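Local coordinates for N-methyltransferase (Streptoalloteichus sp. ATCC 53650, PDB 5BSZ), which is a sugar N-methyltransferase associated with kedarcidin, probably methylating a nucleotide-linked trideoxysugar amine with S-adenosylmethionine as methyl donor, at residues 32-37 and 62-67; 42-47 and 242-247; 133-138 and 142-147. All coordinates share one frame; numbering follows the deposited sequence.

Contact 1 of 3, residues 32-37 and 62-67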
# COMPACT_ATOMS: atom_id res chain seq x y z
N ALA A 32 -17.53 -0.34 -33.81
CA ALA A 32 -16.57 -0.59 -34.88
C ALA A 32 -16.11 -2.03 -34.81
O ALA A 32 -15.99 -2.68 -35.82
CB ALA A 32 -15.31 0.28 -34.76
N GLU A 33 -15.79 -2.50 -33.62
CA GLU A 33 -15.21 -3.83 -33.46
C GLU A 33 -16.25 -4.92 -33.75
O GLU A 33 -15.92 -5.88 -34.45
CB GLU A 33 -14.55 -3.98 -32.08
CG GLU A 33 -13.41 -3.01 -31.78
CD GLU A 33 -12.83 -3.08 -30.37
OE1 GLU A 33 -13.53 -3.55 -29.45
OE2 GLU A 33 -11.68 -2.61 -30.17
N ALA A 34 -17.47 -4.76 -33.24
CA ALA A 34 -18.56 -5.67 -33.61
C ALA A 34 -18.73 -5.73 -35.12
O ALA A 34 -18.95 -6.78 -35.71
CB ALA A 34 -19.83 -5.26 -32.91
N GLU A 35 -18.60 -4.57 -35.76
CA GLU A 35 -18.66 -4.49 -37.22
C GLU A 35 -17.58 -5.29 -37.92
O GLU A 35 -17.86 -5.99 -38.94
CB GLU A 35 -18.71 -3.01 -37.65
CG GLU A 35 -18.70 -2.73 -39.14
CD GLU A 35 -19.79 -3.45 -39.90
OE1 GLU A 35 -19.54 -3.78 -41.09
OE2 GLU A 35 -20.84 -3.81 -39.29
N TRP A 36 -16.33 -5.23 -37.43
CA TRP A 36 -15.32 -6.13 -38.00
C TRP A 36 -15.80 -7.57 -38.05
O TRP A 36 -15.65 -8.27 -39.05
CB TRP A 36 -14.01 -6.19 -37.23
CG TRP A 36 -13.32 -4.89 -36.99
CD1 TRP A 36 -13.41 -3.75 -37.74
CD2 TRP A 36 -12.43 -4.61 -35.90
NE1 TRP A 36 -12.64 -2.75 -37.16
CE2 TRP A 36 -12.00 -3.26 -36.06
CE3 TRP A 36 -11.93 -5.36 -34.83
CZ2 TRP A 36 -11.11 -2.66 -35.18
CZ3 TRP A 36 -11.03 -4.75 -33.95
CH2 TRP A 36 -10.63 -3.42 -34.14
N VAL A 37 -16.31 -8.05 -36.92
CA VAL A 37 -16.71 -9.45 -36.80
C VAL A 37 -17.86 -9.73 -37.79
O VAL A 37 -17.79 -10.68 -38.57
CB VAL A 37 -17.20 -9.77 -35.36
CG1 VAL A 37 -17.73 -11.21 -35.30
CG2 VAL A 37 -16.06 -9.58 -34.35
N LEU A 62 -21.37 -8.33 -27.59
CA LEU A 62 -22.56 -9.16 -27.86
C LEU A 62 -23.84 -8.31 -28.03
O LEU A 62 -24.71 -8.62 -28.87
CB LEU A 62 -22.75 -10.22 -26.74
CG LEU A 62 -21.89 -11.47 -26.82
CD1 LEU A 62 -22.03 -12.29 -25.53
CD2 LEU A 62 -22.32 -12.23 -28.06
N ALA A 63 -23.94 -7.23 -27.26
CA ALA A 63 -25.10 -6.34 -27.33
C ALA A 63 -25.18 -5.70 -28.71
O ALA A 63 -26.28 -5.52 -29.24
CB ALA A 63 -25.06 -5.30 -26.21
N HIS A 64 -24.04 -5.40 -29.32
CA HIS A 64 -24.05 -5.06 -30.75
C HIS A 64 -24.30 -6.20 -31.70
O HIS A 64 -25.03 -6.08 -32.68
CB HIS A 64 -22.78 -4.31 -31.16
CG HIS A 64 -22.60 -3.02 -30.41
ND1 HIS A 64 -22.98 -1.81 -30.92
CD2 HIS A 64 -22.14 -2.77 -29.16
CE1 HIS A 64 -22.72 -0.85 -30.04
NE2 HIS A 64 -22.22 -1.42 -28.96
N LEU A 65 -23.66 -7.32 -31.45
CA LEU A 65 -23.73 -8.38 -32.42
C LEU A 65 -25.11 -9.07 -32.51
O LEU A 65 -25.46 -9.60 -33.56
CB LEU A 65 -22.65 -9.37 -32.07
CG LEU A 65 -21.25 -8.85 -32.49
CD1 LEU A 65 -20.25 -9.60 -31.64
CD2 LEU A 65 -20.91 -9.10 -33.94
N VAL A 66 -25.87 -9.06 -31.42
CA VAL A 66 -27.06 -9.87 -31.36
C VAL A 66 -28.11 -9.43 -32.37
O VAL A 66 -28.93 -10.27 -32.74
CB VAL A 66 -27.76 -9.96 -29.97
CG1 VAL A 66 -26.93 -10.71 -28.96
CG2 VAL A 66 -28.32 -8.61 -29.51
N GLU A 67 -28.13 -8.17 -32.79
CA GLU A 67 -29.07 -7.76 -33.85
C GLU A 67 -28.85 -8.59 -35.12
O GLU A 67 -29.77 -8.94 -35.88
CB GLU A 67 -28.85 -6.29 -34.25
CG GLU A 67 -28.28 -5.38 -33.18
CD GLU A 67 -28.33 -3.93 -33.61
OE1 GLU A 67 -28.24 -3.08 -32.70
OE2 GLU A 67 -28.48 -3.63 -34.83
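The imidazole of His64 meets Ala34 obliquely, neither squarely over a face nor at an edge, with Ala34 CB 4.4 Å from His64 CG. The nearer approach is one atom back, Ala34 CB to His64 CB at 3.6 Å, and the His64 side chain also touches Phe30 and Ala31 of the same helix, 30-44. The other flat group, the Trp36 indole, is turned from helix 60-65 and folds back on its own helix. One face of it carries Ala32 O, 3.4 Å above the plane, and Glu33 CA, both offset toward the rim.

Between the helices the main bump is Leu65. Its CG stands anti to the carbonyl carbon (chi1 -76°), which swings the isopropyl end toward helix 30-44 although the CB does not start out in that direction. Leu65 CG rests on Ala34 CB at 3.9 Å, while Leu65 CD2 sits against Ala34 O at 3.5 Å and Val37 CB at 4.0 Å. The Val37 and Leu65 side chains cross at about a right angle, meeting at the CD2 methyl of the leucine. With only a methyl at Ala34, the backbones come close: the CA atoms of Ala34 and Leu65 are 6.0 Å apart. No hydrogen bond joins the two segments, but Glu33 adds a polar link nearby, holding His61 through OE1 and Lys28 through OE2.

Val37 and Leu62 both reach Leu51 of strand 50-54, which places the two helices side by side on one face of the central sheet. Helices flanking the first parallel strand in this way are characteristic of the Rossmann-like fold of class I S-adenosylmethionine-dependent methyltransferases.

Contact 2 of 3, residues 42-47 and 242-247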
# COMPACT_ATOMS: atom_id res chain seq x y z
N ARG A 42 -19.94 -12.49 -42.40
CA ARG A 42 -20.93 -12.50 -43.47
C ARG A 42 -20.31 -12.62 -44.85
O ARG A 42 -20.88 -13.29 -45.72
CB ARG A 42 -21.85 -11.31 -43.34
CG ARG A 42 -22.80 -11.39 -42.14
CD ARG A 42 -23.96 -12.32 -42.45
NE ARG A 42 -24.89 -12.46 -41.32
CZ ARG A 42 -25.72 -11.52 -40.89
NH1 ARG A 42 -25.80 -10.34 -41.47
NH2 ARG A 42 -26.52 -11.75 -39.87
N GLU A 43 -19.11 -12.09 -45.05
CA GLU A 43 -18.39 -12.37 -46.30
C GLU A 43 -18.18 -13.84 -46.54
O GLU A 43 -18.13 -14.24 -47.69
CB GLU A 43 -16.98 -11.77 -46.38
CG GLU A 43 -16.90 -10.26 -46.40
CD GLU A 43 -15.46 -9.73 -46.40
OE1 GLU A 43 -14.53 -10.29 -45.78
OE2 GLU A 43 -15.26 -8.67 -46.99
N ARG A 44 -17.91 -14.61 -45.50
CA ARG A 44 -17.49 -16.00 -45.66
C ARG A 44 -18.71 -16.92 -45.44
O ARG A 44 -18.67 -18.07 -45.82
CB ARG A 44 -16.36 -16.35 -44.69
CG ARG A 44 -14.96 -15.85 -45.08
CD ARG A 44 -14.09 -15.47 -43.85
NE ARG A 44 -12.87 -14.85 -44.35
CZ ARG A 44 -12.81 -13.58 -44.71
NH1 ARG A 44 -13.83 -12.76 -44.48
NH2 ARG A 44 -11.71 -13.13 -45.25
N ARG A 45 -19.75 -16.41 -44.80
CA ARG A 45 -20.90 -17.20 -44.35
C ARG A 45 -22.11 -16.29 -44.36
O ARG A 45 -22.53 -15.73 -43.34
CB ARG A 45 -20.69 -17.84 -42.99
CG ARG A 45 -21.55 -19.10 -42.88
CD ARG A 45 -21.13 -20.03 -41.78
NE ARG A 45 -22.12 -21.04 -41.39
CZ ARG A 45 -22.12 -22.30 -41.81
NH1 ARG A 45 -23.01 -23.13 -41.32
NH2 ARG A 45 -21.23 -22.77 -42.66
N PRO A 46 -22.68 -16.09 -45.56
CA PRO A 46 -23.70 -15.06 -45.77
C PRO A 46 -24.96 -15.22 -44.90
O PRO A 46 -25.64 -14.24 -44.57
CB PRO A 46 -24.01 -15.17 -47.27
CG PRO A 46 -22.77 -15.76 -47.86
CD PRO A 46 -22.20 -16.68 -46.82
N GLY A 47 -25.29 -16.45 -44.59
CA GLY A 47 -26.49 -16.70 -43.80
C GLY A 47 -26.20 -16.78 -42.32
O GLY A 47 -27.09 -17.16 -41.57
N VAL A 242 -8.32 -15.01 -39.10
CA VAL A 242 -9.63 -15.66 -39.37
C VAL A 242 -9.40 -17.05 -39.90
O VAL A 242 -8.43 -17.29 -40.64
CB VAL A 242 -10.48 -14.86 -40.37
CG1 VAL A 242 -11.81 -15.56 -40.66
CG2 VAL A 242 -10.75 -13.47 -39.82
N GLY A 243 -10.26 -17.97 -39.49
CA GLY A 243 -10.19 -19.35 -39.95
C GLY A 243 -11.58 -19.81 -40.35
O GLY A 243 -12.60 -19.45 -39.71
N VAL A 244 -11.63 -20.57 -41.45
CA VAL A 244 -12.88 -21.17 -41.88
C VAL A 244 -12.74 -22.63 -41.65
O VAL A 244 -11.79 -23.26 -42.13
CB VAL A 244 -13.18 -20.90 -43.35
CG1 VAL A 244 -14.40 -21.71 -43.81
CG2 VAL A 244 -13.40 -19.40 -43.52
N ARG A 245 -13.65 -23.19 -40.85
CA ARG A 245 -13.47 -24.59 -40.51
C ARG A 245 -13.64 -25.49 -41.78
O ARG A 245 -14.63 -25.37 -42.50
CB ARG A 245 -14.52 -24.94 -39.48
CG ARG A 245 -14.60 -26.39 -39.10
CD ARG A 245 -13.57 -26.80 -38.10
NE ARG A 245 -14.19 -27.72 -37.16
CZ ARG A 245 -13.52 -28.60 -36.44
NH1 ARG A 245 -14.18 -29.37 -35.59
NH2 ARG A 245 -12.19 -28.69 -36.56
N ARG A 246 -12.68 -26.38 -42.02
CA ARG A 246 -12.63 -27.23 -43.22
C ARG A 246 -13.24 -28.60 -42.98
O ARG A 246 -13.04 -29.18 -41.91
CB ARG A 246 -11.18 -27.50 -43.65
CG ARG A 246 -10.30 -26.28 -43.89
CD ARG A 246 -8.95 -26.70 -44.49
NE ARG A 246 -7.91 -26.96 -43.50
CZ ARG A 246 -6.75 -26.30 -43.42
NH1 ARG A 246 -6.46 -25.32 -44.27
NH2 ARG A 246 -5.85 -26.60 -42.48
N GLU A 247 -13.93 -29.12 -43.99
CA GLU A 247 -14.39 -30.52 -44.03
C GLU A 247 -13.23 -31.51 -44.07
O GLU A 247 -12.95 -32.20 -43.09
CB GLU A 247 -15.31 -30.75 -45.23
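Arg44 reaches Val242 and Val244 through two torsions: CG lies anti to the carbonyl carbon (chi1 -78°), and the chain then bends at chi2, carrying the CD-NE part across to the strand. Both valines present a methyl to it, Val242 its CG1, anti to the backbone N, and Val244 its CG2, anti to the carbonyl carbon. The contact joins the C-terminal part of helix 30-44 to strand 240-245 in the Rossmann-like methyltransferase fold. That strand runs antiparallel between strands 143-146 and 225-230, the reversed strand that marks class I methyltransferases.

Most of the touching surface is aliphatic. Arg44 CD touches both methyls, 3.9 Å from Val242 CG1 and 4.0 Å from Val244 CG2. The Arg44 and Val244 side chains cross obliquely, and Val242 CG1 also lies 3.9 Å from Arg44 NE, coming to the guanidinium at a slant. The backbones stay well apart, with Arg44 CA 7.9 Å from Val244 CA, so the arginine stem spans the gap. Arg44 also packs on Leu230 and Val143, so that it bears on three adjacent strands.

The charged end is firmly gripped. NH2 makes a salt bridge to Glu228 of strand 225-230, and NH1 bonds to Val40 O as well as to its neighbour Glu43, holding the guanidinium in place while its stem covers the valines. In the Glu43 bridge, Arg44 NH1 donates to Glu43 OE1 at 2.9 Å with an N-H...O angle of 148°, using the anti lone pair of OE1, an oxygen tilted 18° out of the guanidinium plane.

Contact 3 of 3, residues 133-138 and 142-147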
# COMPACT_ATOMS: atom_id res chain seq x y z
N ALA A 133 -10.44 -25.38 -29.04
CA ALA A 133 -11.70 -25.42 -28.32
C ALA A 133 -12.71 -24.53 -29.02
O ALA A 133 -13.86 -24.91 -29.06
CB ALA A 133 -11.55 -24.97 -26.87
N MET A 134 -12.31 -23.33 -29.46
CA MET A 134 -13.12 -22.48 -30.33
C MET A 134 -13.60 -23.18 -31.61
O MET A 134 -14.79 -23.14 -31.92
CB MET A 134 -12.45 -21.14 -30.69
CG MET A 134 -12.27 -20.27 -29.43
SD MET A 134 -11.18 -18.89 -29.83
CE MET A 134 -10.89 -18.42 -28.12
N ALA A 135 -12.67 -23.79 -32.36
CA ALA A 135 -12.94 -24.47 -33.63
C ALA A 135 -13.93 -25.65 -33.50
O ALA A 135 -14.71 -25.88 -34.43
CB ALA A 135 -11.63 -24.96 -34.24
N ARG A 136 -13.93 -26.37 -32.39
CA ARG A 136 -14.93 -27.42 -32.25
C ARG A 136 -16.32 -26.92 -31.92
O ARG A 136 -17.23 -27.73 -31.76
CB ARG A 136 -14.53 -28.49 -31.27
CG ARG A 136 -14.36 -28.06 -29.86
CD ARG A 136 -13.49 -29.10 -29.16
NE ARG A 136 -13.38 -28.77 -27.75
CZ ARG A 136 -12.24 -28.63 -27.05
NH1 ARG A 136 -11.03 -28.82 -27.61
NH2 ARG A 136 -12.33 -28.28 -25.78
N HIS A 137 -16.48 -25.61 -31.76
CA HIS A 137 -17.83 -25.06 -31.67
C HIS A 137 -18.30 -24.49 -32.98
O HIS A 137 -19.22 -23.67 -32.99
CB HIS A 137 -17.91 -24.00 -30.60
CG HIS A 137 -17.76 -24.58 -29.23
ND1 HIS A 137 -16.54 -24.94 -28.69
CD2 HIS A 137 -18.71 -24.97 -28.35
CE1 HIS A 137 -16.74 -25.47 -27.50
NE2 HIS A 137 -18.05 -25.51 -27.28
N LEU A 138 -17.65 -24.91 -34.07
CA LEU A 138 -18.04 -24.49 -35.40
C LEU A 138 -18.46 -25.67 -36.27
O LEU A 138 -17.84 -26.73 -36.17
CB LEU A 138 -16.87 -23.84 -36.15
CG LEU A 138 -16.35 -22.52 -35.58
CD1 LEU A 138 -15.08 -22.10 -36.29
CD2 LEU A 138 -17.40 -21.47 -35.71
N GLY A 142 -17.99 -22.87 -40.75
CA GLY A 142 -17.96 -21.88 -39.65
C GLY A 142 -16.74 -20.97 -39.65
O GLY A 142 -15.65 -21.36 -40.11
N VAL A 143 -16.92 -19.75 -39.15
CA VAL A 143 -15.87 -18.71 -39.13
C VAL A 143 -15.37 -18.41 -37.70
O VAL A 143 -16.16 -18.09 -36.79
CB VAL A 143 -16.37 -17.41 -39.74
CG1 VAL A 143 -15.25 -16.42 -39.99
CG2 VAL A 143 -17.12 -17.67 -41.07
N LEU A 144 -14.06 -18.49 -37.57
CA LEU A 144 -13.39 -18.25 -36.29
C LEU A 144 -12.63 -16.94 -36.46
O LEU A 144 -11.84 -16.78 -37.41
CB LEU A 144 -12.47 -19.41 -35.97
CG LEU A 144 -12.09 -19.60 -34.50
CD1 LEU A 144 -11.28 -20.89 -34.44
CD2 LEU A 144 -11.29 -18.46 -33.93
N VAL A 145 -12.98 -15.97 -35.64
CA VAL A 145 -12.37 -14.62 -35.70
C VAL A 145 -11.59 -14.30 -34.42
O VAL A 145 -12.14 -14.18 -33.31
CB VAL A 145 -13.43 -13.52 -35.92
CG1 VAL A 145 -12.84 -12.16 -36.13
CG2 VAL A 145 -14.36 -13.84 -37.08
N ILE A 146 -10.30 -14.10 -34.59
CA ILE A 146 -9.40 -13.72 -33.46
C ILE A 146 -8.84 -12.32 -33.68
O ILE A 146 -8.27 -12.03 -34.75
CB ILE A 146 -8.24 -14.69 -33.37
CG1 ILE A 146 -8.76 -16.10 -33.10
CG2 ILE A 146 -7.25 -14.25 -32.29
CD1 ILE A 146 -7.70 -17.17 -33.24
N ASP A 147 -9.15 -11.45 -32.72
CA ASP A 147 -8.55 -10.13 -32.61
C ASP A 147 -7.31 -10.32 -31.73
O ASP A 147 -7.41 -10.40 -30.50
CB ASP A 147 -9.54 -9.14 -31.96
CG ASP A 147 -8.97 -7.71 -31.84
OD1 ASP A 147 -7.91 -7.42 -32.46
OD2 ASP A 147 -9.59 -6.90 -31.09
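Leu144 is the main bump of this contact, its two methyls pressed into a hollow on the end of helix 124-135. Its CG stands anti to the backbone N (chi1 -158°), carrying CD1 into the angle between Met134 and Ala135: Leu144 CD1 lies 3.9 Å from Met134 CB and 3.8 Å from Ala135 N. Leu144 CD2 fits alongside the thioether, 4.1 Å from Met134 SD, where the extended methionine crosses the leucine at about a right angle.

A second projection points the other way. Leu138, just past the helix, spreads its fork over the strand's start: its CD1 covers Leu144 CB at 3.8 Å and the Gly142 carbonyl carbon, and its CD2 rests 3.8 Å from Val143 O. With no side chain on Gly142, the bare backbone comes within 4.2 Å, Gly142 CA to Leu138 CB.

The type I turn from Ala135 to Leu138 sets this second projection in place. His137 braces it, ND1 giving a 2.7 Å hydrogen bond to Ala133 O in the plane of the ring, while NE2 bonds to Leu104 N.

Val143 points to the opposite face, onto Val41 of helix 30-44. The helix-to-strand return, with Met134 and Leu138 also on Val111, is that of a beta-alpha-beta unit (strand 110-113, helix 124-135, strand 143-146) in a Rossmann-like sheet.

In the fold
Contacts 1 and 2 both use helix 30-44, with centres 17 Å apart; contact 3 packs helix 124-135 on the other face of the same sheet. Contacts 2 and 3, 10 Å apart between centres, meet through neighbouring strands, where Gly243 O and Leu144 N are 2.8 Å apart, probably hydrogen-bonded. Contacts 1 and 3 touch where Trp36 CZ3 lies 3.9 Å from Asp147 OD2. Two of the three lie near, without touching, the bound S-adenosyl-L-homocysteine: the side chains of Val37 and Met134 are about 9 and 8 Å from it, and Met134 is about 4 Å from the side chain of Met99, which binds it. Contact 2 lies away from this site.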